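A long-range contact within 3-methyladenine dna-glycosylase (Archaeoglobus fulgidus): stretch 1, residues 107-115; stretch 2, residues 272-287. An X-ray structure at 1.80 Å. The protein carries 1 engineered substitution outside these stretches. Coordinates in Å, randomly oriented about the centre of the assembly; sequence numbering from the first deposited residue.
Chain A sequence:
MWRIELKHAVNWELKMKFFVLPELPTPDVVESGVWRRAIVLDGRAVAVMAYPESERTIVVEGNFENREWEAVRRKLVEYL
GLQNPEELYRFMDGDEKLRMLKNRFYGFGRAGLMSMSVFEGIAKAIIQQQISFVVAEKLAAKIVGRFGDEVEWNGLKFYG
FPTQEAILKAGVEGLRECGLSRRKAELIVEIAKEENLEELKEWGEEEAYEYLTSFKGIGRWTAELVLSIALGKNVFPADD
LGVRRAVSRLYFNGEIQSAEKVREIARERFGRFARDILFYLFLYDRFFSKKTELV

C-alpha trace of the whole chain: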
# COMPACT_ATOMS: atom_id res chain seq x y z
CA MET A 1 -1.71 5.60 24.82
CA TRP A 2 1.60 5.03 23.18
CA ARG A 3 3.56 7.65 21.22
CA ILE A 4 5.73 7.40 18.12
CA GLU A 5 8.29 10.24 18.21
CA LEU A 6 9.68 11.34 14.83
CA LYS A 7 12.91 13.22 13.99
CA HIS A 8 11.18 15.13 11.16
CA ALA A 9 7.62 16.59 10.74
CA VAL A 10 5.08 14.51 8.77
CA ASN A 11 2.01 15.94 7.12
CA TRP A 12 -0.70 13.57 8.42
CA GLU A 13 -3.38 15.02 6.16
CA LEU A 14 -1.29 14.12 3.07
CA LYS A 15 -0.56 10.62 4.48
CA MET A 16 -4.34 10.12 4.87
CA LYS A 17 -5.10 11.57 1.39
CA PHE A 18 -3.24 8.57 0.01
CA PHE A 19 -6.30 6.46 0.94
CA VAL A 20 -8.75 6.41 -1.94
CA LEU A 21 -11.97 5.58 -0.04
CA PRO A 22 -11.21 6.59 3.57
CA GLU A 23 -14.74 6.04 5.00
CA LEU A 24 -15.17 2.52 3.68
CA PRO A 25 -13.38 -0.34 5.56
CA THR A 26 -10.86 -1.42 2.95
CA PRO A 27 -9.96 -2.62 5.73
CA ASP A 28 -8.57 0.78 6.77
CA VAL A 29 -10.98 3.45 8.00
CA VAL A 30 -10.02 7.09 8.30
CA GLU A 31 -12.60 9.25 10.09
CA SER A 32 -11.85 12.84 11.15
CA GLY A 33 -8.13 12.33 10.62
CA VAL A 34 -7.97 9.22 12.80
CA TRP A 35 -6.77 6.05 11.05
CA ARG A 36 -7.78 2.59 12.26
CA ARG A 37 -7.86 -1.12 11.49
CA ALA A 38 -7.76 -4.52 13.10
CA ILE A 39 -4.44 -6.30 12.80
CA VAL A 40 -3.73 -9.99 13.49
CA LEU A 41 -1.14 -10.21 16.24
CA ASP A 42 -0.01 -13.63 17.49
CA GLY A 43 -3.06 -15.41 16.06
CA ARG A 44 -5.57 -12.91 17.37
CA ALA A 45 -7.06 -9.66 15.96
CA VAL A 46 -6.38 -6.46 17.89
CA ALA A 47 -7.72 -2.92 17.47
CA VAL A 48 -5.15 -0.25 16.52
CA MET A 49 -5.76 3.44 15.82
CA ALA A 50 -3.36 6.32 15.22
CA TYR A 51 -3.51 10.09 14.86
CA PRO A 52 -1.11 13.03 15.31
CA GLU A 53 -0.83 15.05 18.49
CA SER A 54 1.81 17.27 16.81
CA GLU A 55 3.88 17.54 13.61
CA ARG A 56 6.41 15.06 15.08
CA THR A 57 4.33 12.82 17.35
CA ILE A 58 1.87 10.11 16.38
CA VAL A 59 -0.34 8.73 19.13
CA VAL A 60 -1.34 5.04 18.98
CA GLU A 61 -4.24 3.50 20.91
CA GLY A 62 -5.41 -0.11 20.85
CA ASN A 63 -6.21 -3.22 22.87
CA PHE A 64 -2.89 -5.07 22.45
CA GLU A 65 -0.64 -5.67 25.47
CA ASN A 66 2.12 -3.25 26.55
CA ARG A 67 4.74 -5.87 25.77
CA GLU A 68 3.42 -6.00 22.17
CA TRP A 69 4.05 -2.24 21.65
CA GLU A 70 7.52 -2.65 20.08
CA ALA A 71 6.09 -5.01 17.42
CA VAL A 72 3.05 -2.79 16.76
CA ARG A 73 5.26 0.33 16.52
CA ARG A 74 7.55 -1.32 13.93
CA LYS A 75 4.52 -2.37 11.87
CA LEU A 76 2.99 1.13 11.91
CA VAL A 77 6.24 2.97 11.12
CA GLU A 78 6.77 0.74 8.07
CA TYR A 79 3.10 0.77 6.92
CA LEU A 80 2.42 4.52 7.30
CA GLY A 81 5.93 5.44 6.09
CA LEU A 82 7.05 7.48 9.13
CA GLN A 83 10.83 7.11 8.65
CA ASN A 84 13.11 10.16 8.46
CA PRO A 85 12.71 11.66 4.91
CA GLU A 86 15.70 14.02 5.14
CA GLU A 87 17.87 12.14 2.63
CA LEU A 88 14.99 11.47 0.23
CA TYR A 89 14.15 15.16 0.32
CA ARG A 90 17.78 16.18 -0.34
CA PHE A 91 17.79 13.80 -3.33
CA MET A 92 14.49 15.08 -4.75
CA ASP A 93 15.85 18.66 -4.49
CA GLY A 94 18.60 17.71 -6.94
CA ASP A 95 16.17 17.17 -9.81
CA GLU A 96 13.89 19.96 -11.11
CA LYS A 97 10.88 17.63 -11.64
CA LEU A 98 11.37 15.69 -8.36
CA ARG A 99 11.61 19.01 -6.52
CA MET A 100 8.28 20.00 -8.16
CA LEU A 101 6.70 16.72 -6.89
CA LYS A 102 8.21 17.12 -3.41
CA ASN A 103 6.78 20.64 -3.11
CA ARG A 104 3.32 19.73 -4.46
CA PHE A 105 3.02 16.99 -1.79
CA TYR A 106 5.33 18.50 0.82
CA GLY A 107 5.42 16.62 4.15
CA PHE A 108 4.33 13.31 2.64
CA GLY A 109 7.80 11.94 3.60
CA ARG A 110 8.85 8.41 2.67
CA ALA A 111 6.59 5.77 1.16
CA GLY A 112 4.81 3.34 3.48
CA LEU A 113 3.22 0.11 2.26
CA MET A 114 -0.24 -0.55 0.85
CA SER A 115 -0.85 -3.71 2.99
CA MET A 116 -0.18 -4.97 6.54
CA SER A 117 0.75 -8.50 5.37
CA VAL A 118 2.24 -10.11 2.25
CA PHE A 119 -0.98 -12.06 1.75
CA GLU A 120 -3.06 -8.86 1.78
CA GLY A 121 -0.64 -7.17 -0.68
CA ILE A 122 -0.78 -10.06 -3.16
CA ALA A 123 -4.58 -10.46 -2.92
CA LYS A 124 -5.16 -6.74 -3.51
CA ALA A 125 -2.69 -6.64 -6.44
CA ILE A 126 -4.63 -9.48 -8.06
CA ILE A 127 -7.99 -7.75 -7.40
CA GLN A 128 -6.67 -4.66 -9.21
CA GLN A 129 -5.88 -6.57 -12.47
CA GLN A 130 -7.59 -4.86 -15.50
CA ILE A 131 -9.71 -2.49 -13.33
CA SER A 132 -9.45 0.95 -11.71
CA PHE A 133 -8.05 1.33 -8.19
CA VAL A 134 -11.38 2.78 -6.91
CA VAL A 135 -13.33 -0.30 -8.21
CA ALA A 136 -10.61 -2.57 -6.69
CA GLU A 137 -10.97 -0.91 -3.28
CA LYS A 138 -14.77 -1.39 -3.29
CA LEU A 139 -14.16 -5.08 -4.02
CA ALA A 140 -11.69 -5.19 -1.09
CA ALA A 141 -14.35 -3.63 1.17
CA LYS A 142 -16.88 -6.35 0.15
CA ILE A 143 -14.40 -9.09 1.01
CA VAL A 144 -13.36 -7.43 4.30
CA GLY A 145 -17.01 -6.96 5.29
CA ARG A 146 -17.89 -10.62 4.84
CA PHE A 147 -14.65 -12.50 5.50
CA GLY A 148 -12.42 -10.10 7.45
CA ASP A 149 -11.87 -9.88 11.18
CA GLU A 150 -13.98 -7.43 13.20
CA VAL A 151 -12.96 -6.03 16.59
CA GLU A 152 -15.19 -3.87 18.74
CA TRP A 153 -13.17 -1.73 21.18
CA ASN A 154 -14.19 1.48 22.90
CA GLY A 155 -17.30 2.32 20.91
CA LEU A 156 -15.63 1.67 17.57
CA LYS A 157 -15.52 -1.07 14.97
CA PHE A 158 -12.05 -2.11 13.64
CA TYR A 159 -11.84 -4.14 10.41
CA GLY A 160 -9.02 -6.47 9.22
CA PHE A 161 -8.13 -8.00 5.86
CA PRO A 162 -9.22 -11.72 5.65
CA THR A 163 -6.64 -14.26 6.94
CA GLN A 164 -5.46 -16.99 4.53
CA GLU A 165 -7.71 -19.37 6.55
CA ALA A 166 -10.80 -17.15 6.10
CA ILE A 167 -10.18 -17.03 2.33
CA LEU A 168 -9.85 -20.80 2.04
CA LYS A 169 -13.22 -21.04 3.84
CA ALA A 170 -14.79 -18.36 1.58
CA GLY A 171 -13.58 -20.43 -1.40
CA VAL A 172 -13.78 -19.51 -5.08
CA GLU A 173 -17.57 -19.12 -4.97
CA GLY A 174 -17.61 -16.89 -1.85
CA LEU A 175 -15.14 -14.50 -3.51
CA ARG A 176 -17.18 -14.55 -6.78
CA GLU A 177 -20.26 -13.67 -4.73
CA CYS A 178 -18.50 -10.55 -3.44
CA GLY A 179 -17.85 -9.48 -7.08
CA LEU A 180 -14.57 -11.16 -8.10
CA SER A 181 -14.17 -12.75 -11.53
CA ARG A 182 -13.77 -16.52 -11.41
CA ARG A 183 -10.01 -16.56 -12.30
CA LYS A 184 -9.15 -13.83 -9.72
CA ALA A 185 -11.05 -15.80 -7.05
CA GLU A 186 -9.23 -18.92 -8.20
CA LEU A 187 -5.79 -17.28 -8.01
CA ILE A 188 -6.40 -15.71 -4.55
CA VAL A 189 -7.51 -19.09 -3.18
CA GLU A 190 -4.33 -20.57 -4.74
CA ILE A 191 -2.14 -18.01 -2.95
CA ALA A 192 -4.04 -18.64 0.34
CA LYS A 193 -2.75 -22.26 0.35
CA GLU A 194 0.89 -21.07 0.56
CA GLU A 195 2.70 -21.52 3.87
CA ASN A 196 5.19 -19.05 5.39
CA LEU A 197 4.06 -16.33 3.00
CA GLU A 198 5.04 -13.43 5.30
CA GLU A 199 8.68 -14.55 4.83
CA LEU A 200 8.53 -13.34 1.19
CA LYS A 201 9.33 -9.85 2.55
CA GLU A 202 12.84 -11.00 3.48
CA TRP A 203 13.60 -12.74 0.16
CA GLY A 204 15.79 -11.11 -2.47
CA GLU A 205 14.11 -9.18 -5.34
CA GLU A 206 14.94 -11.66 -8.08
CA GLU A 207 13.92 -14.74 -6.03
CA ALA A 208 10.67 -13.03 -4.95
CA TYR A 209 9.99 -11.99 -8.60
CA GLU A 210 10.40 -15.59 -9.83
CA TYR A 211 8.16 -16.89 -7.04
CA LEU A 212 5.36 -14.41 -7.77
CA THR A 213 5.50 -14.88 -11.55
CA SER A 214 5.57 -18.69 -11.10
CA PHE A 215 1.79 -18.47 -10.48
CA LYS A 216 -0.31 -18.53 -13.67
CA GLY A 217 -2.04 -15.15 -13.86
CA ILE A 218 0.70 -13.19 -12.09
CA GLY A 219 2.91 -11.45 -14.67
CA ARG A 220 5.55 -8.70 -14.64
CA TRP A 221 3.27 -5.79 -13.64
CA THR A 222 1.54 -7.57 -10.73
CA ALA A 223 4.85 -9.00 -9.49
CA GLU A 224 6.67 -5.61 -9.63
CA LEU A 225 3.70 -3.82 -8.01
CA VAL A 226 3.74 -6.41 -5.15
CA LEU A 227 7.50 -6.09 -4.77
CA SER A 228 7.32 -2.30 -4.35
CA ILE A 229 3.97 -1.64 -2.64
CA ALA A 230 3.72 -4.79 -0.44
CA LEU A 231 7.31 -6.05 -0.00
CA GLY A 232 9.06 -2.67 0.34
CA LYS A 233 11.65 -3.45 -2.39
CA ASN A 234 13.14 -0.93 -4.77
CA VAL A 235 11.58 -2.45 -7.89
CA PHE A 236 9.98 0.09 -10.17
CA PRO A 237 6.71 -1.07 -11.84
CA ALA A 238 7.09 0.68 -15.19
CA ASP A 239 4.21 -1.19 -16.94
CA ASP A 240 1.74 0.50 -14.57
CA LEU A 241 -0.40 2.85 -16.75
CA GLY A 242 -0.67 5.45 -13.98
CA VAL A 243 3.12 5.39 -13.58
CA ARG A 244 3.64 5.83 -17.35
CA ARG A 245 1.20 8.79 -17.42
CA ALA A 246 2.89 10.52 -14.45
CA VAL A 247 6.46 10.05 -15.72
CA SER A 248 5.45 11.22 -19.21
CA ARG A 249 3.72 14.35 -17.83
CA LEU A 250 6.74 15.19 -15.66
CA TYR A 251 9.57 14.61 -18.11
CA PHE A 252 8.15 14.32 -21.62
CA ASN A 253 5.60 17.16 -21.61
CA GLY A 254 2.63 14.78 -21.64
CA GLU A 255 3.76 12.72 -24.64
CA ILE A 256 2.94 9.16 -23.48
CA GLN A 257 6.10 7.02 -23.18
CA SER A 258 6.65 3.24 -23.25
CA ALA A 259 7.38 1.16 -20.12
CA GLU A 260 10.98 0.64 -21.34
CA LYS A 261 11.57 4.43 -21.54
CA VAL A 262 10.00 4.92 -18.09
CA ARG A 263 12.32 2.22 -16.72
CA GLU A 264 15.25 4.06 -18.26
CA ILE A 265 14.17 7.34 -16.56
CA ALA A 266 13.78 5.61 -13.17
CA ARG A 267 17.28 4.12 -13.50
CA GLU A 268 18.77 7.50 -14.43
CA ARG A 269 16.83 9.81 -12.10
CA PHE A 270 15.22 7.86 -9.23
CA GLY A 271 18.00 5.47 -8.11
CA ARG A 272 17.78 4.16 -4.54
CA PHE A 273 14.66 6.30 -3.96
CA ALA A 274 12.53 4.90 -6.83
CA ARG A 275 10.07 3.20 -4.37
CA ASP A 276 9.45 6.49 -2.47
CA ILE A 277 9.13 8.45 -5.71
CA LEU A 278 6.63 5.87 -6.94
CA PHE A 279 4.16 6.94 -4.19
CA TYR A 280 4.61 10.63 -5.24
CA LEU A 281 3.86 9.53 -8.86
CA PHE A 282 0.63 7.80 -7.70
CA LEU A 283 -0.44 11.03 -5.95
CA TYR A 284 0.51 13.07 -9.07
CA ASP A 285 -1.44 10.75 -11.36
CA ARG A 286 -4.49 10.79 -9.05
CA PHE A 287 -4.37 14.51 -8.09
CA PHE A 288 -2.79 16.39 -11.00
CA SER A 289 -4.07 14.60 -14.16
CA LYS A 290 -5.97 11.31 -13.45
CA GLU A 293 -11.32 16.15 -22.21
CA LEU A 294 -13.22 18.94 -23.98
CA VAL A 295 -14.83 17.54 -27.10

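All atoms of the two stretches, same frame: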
# COMPACT_ATOMS: atom_id res chain seq x y z
N GLY A 107 5.74 17.18 2.83
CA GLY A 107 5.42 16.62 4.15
C GLY A 107 4.88 15.21 4.06
O GLY A 107 4.66 14.56 5.09
N PHE A 108 4.69 14.72 2.84
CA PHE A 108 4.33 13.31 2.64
C PHE A 108 5.42 12.35 3.13
O PHE A 108 5.09 11.24 3.56
CB PHE A 108 3.90 13.02 1.20
CG PHE A 108 3.42 11.60 0.98
CD1 PHE A 108 2.07 11.26 1.21
CD2 PHE A 108 4.30 10.60 0.54
CE1 PHE A 108 1.60 9.94 0.99
CE2 PHE A 108 3.84 9.26 0.35
CZ PHE A 108 2.47 8.95 0.55
N GLY A 109 6.69 12.76 3.04
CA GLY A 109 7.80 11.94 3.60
C GLY A 109 8.10 10.73 2.72
O GLY A 109 7.92 10.75 1.48
N ARG A 110 8.54 9.66 3.36
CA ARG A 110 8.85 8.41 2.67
C ARG A 110 7.61 7.58 2.43
O ARG A 110 6.61 7.71 3.14
CB ARG A 110 9.85 7.60 3.52
CG ARG A 110 11.21 8.37 3.71
CD ARG A 110 12.36 7.40 3.95
NE ARG A 110 12.68 6.68 2.72
CZ ARG A 110 13.74 5.88 2.57
NH1 ARG A 110 14.61 5.72 3.57
NH2 ARG A 110 13.94 5.26 1.41
N ALA A 111 7.69 6.68 1.46
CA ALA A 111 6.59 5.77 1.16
C ALA A 111 6.40 4.77 2.29
O ALA A 111 7.39 4.28 2.87
CB ALA A 111 6.85 5.03 -0.13
N GLY A 112 5.14 4.50 2.62
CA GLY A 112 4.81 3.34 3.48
C GLY A 112 4.64 2.07 2.65
O GLY A 112 5.40 1.83 1.69
N LEU A 113 3.63 1.28 3.02
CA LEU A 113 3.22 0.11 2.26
C LEU A 113 1.72 0.22 2.02
O LEU A 113 1.04 1.03 2.68
CB LEU A 113 3.54 -1.19 3.04
CG LEU A 113 5.03 -1.47 3.29
CD1 LEU A 113 5.13 -2.62 4.31
CD2 LEU A 113 5.72 -1.83 1.97
N MET A 114 1.20 -0.57 1.08
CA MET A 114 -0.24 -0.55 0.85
C MET A 114 -1.00 -1.80 1.42
O MET A 114 -2.18 -2.03 1.08
CB MET A 114 -0.53 -0.28 -0.63
CG MET A 114 -0.05 1.12 -1.06
SD MET A 114 -0.25 1.47 -2.80
CE MET A 114 -2.04 1.50 -2.92
N SER A 115 -0.31 -2.54 2.30
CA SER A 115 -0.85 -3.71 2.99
C SER A 115 -0.12 -3.95 4.32
O SER A 115 1.05 -3.57 4.48
CB SER A 115 -0.74 -4.96 2.11
OG SER A 115 0.62 -5.25 1.76
N ARG A 272 18.12 4.92 -5.75
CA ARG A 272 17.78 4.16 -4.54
C ARG A 272 16.42 4.60 -3.96
O ARG A 272 15.87 3.95 -3.07
CB ARG A 272 18.88 4.29 -3.48
CG ARG A 272 19.10 5.69 -2.89
CD ARG A 272 20.58 5.84 -2.46
NE ARG A 272 20.88 7.12 -1.83
CZ ARG A 272 21.25 8.23 -2.48
NH1 ARG A 272 21.36 8.25 -3.80
NH2 ARG A 272 21.50 9.34 -1.78
N PHE A 273 15.92 5.72 -4.45
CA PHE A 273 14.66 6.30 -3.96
C PHE A 273 13.46 6.06 -4.88
O PHE A 273 12.39 6.65 -4.68
CB PHE A 273 14.84 7.81 -3.69
CG PHE A 273 15.71 8.09 -2.52
CD1 PHE A 273 15.32 7.73 -1.22
CD2 PHE A 273 16.95 8.71 -2.70
CE1 PHE A 273 16.15 7.98 -0.13
CE2 PHE A 273 17.78 8.96 -1.60
CZ PHE A 273 17.39 8.61 -0.33
N ALA A 274 13.61 5.16 -5.86
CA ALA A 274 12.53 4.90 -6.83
C ALA A 274 11.20 4.49 -6.15
O ALA A 274 10.13 4.94 -6.58
CB ALA A 274 12.93 3.84 -7.86
N ARG A 275 11.29 3.64 -5.11
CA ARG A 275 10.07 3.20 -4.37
C ARG A 275 9.33 4.35 -3.65
O ARG A 275 8.11 4.37 -3.61
CB ARG A 275 10.40 2.07 -3.37
CG ARG A 275 9.19 1.16 -3.06
CD ARG A 275 9.49 0.24 -1.87
NE ARG A 275 9.44 0.99 -0.62
CZ ARG A 275 8.32 1.27 0.03
NH1 ARG A 275 7.15 0.82 -0.43
NH2 ARG A 275 8.36 2.00 1.14
N ASP A 276 10.07 5.31 -3.09
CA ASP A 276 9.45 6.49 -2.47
C ASP A 276 8.85 7.38 -3.55
O ASP A 276 7.70 7.84 -3.46
CB ASP A 276 10.54 7.27 -1.70
CG ASP A 276 11.15 6.46 -0.60
OD1 ASP A 276 10.50 6.31 0.45
OD2 ASP A 276 12.30 5.98 -0.78
N ILE A 277 9.63 7.62 -4.60
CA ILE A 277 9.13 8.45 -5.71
C ILE A 277 7.87 7.85 -6.36
O ILE A 277 6.98 8.56 -6.81
CB ILE A 277 10.27 8.72 -6.74
CG1 ILE A 277 11.37 9.55 -6.06
CG2 ILE A 277 9.72 9.38 -8.04
CD1 ILE A 277 12.73 9.53 -6.81
N LEU A 278 7.80 6.53 -6.42
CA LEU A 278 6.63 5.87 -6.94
C LEU A 278 5.33 6.33 -6.25
O LEU A 278 4.31 6.56 -6.92
CB LEU A 278 6.79 4.35 -6.75
CG LEU A 278 5.60 3.47 -7.10
CD1 LEU A 278 5.26 3.53 -8.58
CD2 LEU A 278 5.86 2.05 -6.65
N PHE A 279 5.35 6.47 -4.93
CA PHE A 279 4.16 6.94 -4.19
C PHE A 279 3.79 8.40 -4.54
O PHE A 279 2.60 8.73 -4.66
CB PHE A 279 4.35 6.77 -2.68
CG PHE A 279 4.10 5.35 -2.17
CD1 PHE A 279 4.72 4.25 -2.76
CD2 PHE A 279 3.25 5.13 -1.07
CE1 PHE A 279 4.50 2.93 -2.27
CE2 PHE A 279 3.04 3.83 -0.56
CZ PHE A 279 3.66 2.73 -1.17
N TYR A 280 4.81 9.25 -4.71
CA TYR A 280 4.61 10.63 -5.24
C TYR A 280 4.00 10.62 -6.65
O TYR A 280 3.15 11.46 -6.95
CB TYR A 280 5.92 11.44 -5.22
CG TYR A 280 6.34 11.88 -3.81
CD1 TYR A 280 7.00 10.99 -2.97
CD2 TYR A 280 6.05 13.18 -3.33
CE1 TYR A 280 7.37 11.36 -1.65
CE2 TYR A 280 6.45 13.58 -2.02
CZ TYR A 280 7.10 12.65 -1.19
OH TYR A 280 7.46 13.00 0.08
N LEU A 281 4.42 9.67 -7.50
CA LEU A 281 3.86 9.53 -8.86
C LEU A 281 2.39 9.07 -8.81
O LEU A 281 1.57 9.55 -9.59
CB LEU A 281 4.71 8.58 -9.72
CG LEU A 281 6.14 9.02 -10.03
CD1 LEU A 281 6.90 7.92 -10.76
CD2 LEU A 281 6.19 10.34 -10.85
N PHE A 282 2.04 8.18 -7.88
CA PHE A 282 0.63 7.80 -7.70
C PHE A 282 -0.21 9.03 -7.31
O PHE A 282 -1.29 9.25 -7.85
CB PHE A 282 0.43 6.74 -6.61
CG PHE A 282 0.94 5.35 -6.98
CD1 PHE A 282 0.87 4.85 -8.29
CD2 PHE A 282 1.45 4.53 -5.97
CE1 PHE A 282 1.35 3.52 -8.58
CE2 PHE A 282 1.91 3.23 -6.24
CZ PHE A 282 1.86 2.74 -7.56
N LEU A 283 0.29 9.82 -6.36
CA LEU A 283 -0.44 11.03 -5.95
C LEU A 283 -0.62 11.99 -7.14
O LEU A 283 -1.68 12.55 -7.33
CB LEU A 283 0.28 11.74 -4.81
CG LEU A 283 0.31 11.04 -3.46
CD1 LEU A 283 1.35 11.69 -2.56
CD2 LEU A 283 -1.09 11.07 -2.85
N TYR A 284 0.46 12.18 -7.90
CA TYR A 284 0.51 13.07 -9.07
C TYR A 284 -0.49 12.62 -10.12
O TYR A 284 -1.27 13.42 -10.66
CB TYR A 284 1.93 13.06 -9.64
CG TYR A 284 2.19 14.14 -10.65
CD1 TYR A 284 2.30 15.47 -10.26
CD2 TYR A 284 2.36 13.84 -11.99
CE1 TYR A 284 2.55 16.46 -11.18
CE2 TYR A 284 2.62 14.82 -12.92
CZ TYR A 284 2.71 16.13 -12.51
OH TYR A 284 2.95 17.13 -13.42
N ASP A 285 -0.48 11.32 -10.41
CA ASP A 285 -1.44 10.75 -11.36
C ASP A 285 -2.89 10.89 -10.89
O ASP A 285 -3.79 11.16 -11.71
CB ASP A 285 -1.12 9.28 -11.64
CG ASP A 285 -2.02 8.69 -12.74
OD1 ASP A 285 -2.06 9.25 -13.88
OD2 ASP A 285 -2.69 7.67 -12.45
N ARG A 286 -3.13 10.71 -9.60
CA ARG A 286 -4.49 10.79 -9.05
C ARG A 286 -4.95 12.25 -8.93
O ARG A 286 -6.13 12.54 -9.19
CB ARG A 286 -4.56 10.17 -7.65
CG ARG A 286 -4.48 8.65 -7.59
CD ARG A 286 -4.50 8.22 -6.12
NE ARG A 286 -4.03 6.85 -5.86
CZ ARG A 286 -3.61 6.47 -4.66
NH1 ARG A 286 -3.59 7.36 -3.67
NH2 ARG A 286 -3.20 5.21 -4.45
N PHE A 287 -4.03 13.14 -8.55
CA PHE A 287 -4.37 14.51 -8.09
C PHE A 287 -3.94 15.67 -9.00
O PHE A 287 -4.28 16.84 -8.73
CB PHE A 287 -3.84 14.77 -6.68
CG PHE A 287 -4.52 13.97 -5.63
CD1 PHE A 287 -5.92 13.94 -5.56
CD2 PHE A 287 -3.79 13.25 -4.70
CE1 PHE A 287 -6.57 13.20 -4.57
CE2 PHE A 287 -4.43 12.50 -3.71
CZ PHE A 287 -5.82 12.48 -3.64
O HOH W 1 7.40 15.91 0.28

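The second stretch is almost entirely helix, and it lies against an extended segment, residues 107-115, that has no regular secondary structure and so leaves backbone polar groups in need of partners. Phe273, at the N-cap position just before the helix, makes a modest start: its CE1 lies 3.8 Å from NH2 of Arg110, over one face of the guanidinium, so the flat cation is covered by the edge of the ring.

Arg275 points its CA-CB bond sideways, but its long side chain reaches the loop. Arg275 NH1 and NH2 both donate to Gly112 O, at 2.9 Å and 3.0 Å respectively, a fork that suits the two adjacent amino groups of a guanidinium. Ala111 CB sits over one face of the same group, 3.6 Å from Arg275 NH2.

Asp276, in the first turn of the helix, is the electrostatic centre of the contact. Here the two stretches come close, with the CA atoms of Ala111 and Asp276 4.7 Å apart, and a short acidic side chain is enough to bridge the gap. Asp276 OD2 accepts from Arg110 NH2 at 2.8 Å in a salt bridge, while Asp276 OD1 accepts both from Arg110 NE at 3.2 Å and from the backbone Ala111 N at 3.0 Å. The buried carboxylate has its charge balanced by Arg110 and also accepts from a main-chain amide. Arg110 starts with its CA-CB bond pointing away, and its side chain bends back to make the pairing.

Phe279 points toward the loop and offers a broad apolar surface. Ala111 CB lies over the face of the Phe279 ring, 3.5 Å from its centroid, a CH-pi contact in which a methyl group sits 15° off the ring normal. Met114 CG packs 4.0 Å from Phe279 CZ, and Phe108 CE2 lies 4.0 Å from Phe279 CB.

Tyr280 combines two roles. Its ring receives the edge of Phe108 on its face, with planes at 77° and Phe108 CD2 3.8 Å from Tyr280 CE1. Its hydroxyl donates to Gly109 O at 2.7 Å and accepts from a water, whose oxygen is 2.9 Å from Tyr280 OH; that water also takes a weak bond from Gly107 N. A tyrosine can therefore pack as an aromatic and still satisfy a buried carbonyl.

Farther along, Phe282 CE2 approaches Met114 SD at 4.4 Å, and the ring gives the polarisable sulfur an aromatic neighbour in an oblique sulfur-aromatic contact. Leu283 places CD1 over a face of the Phe108 ring, 3.9 Å from Phe108 CD1, where a branched aliphatic tip fits the flat surface. Arg286 closes the contact, its NH2 4.2 Å from Met114 CE; the side chain is long enough for its guanidinium to reach this methyl, which lies at its edge.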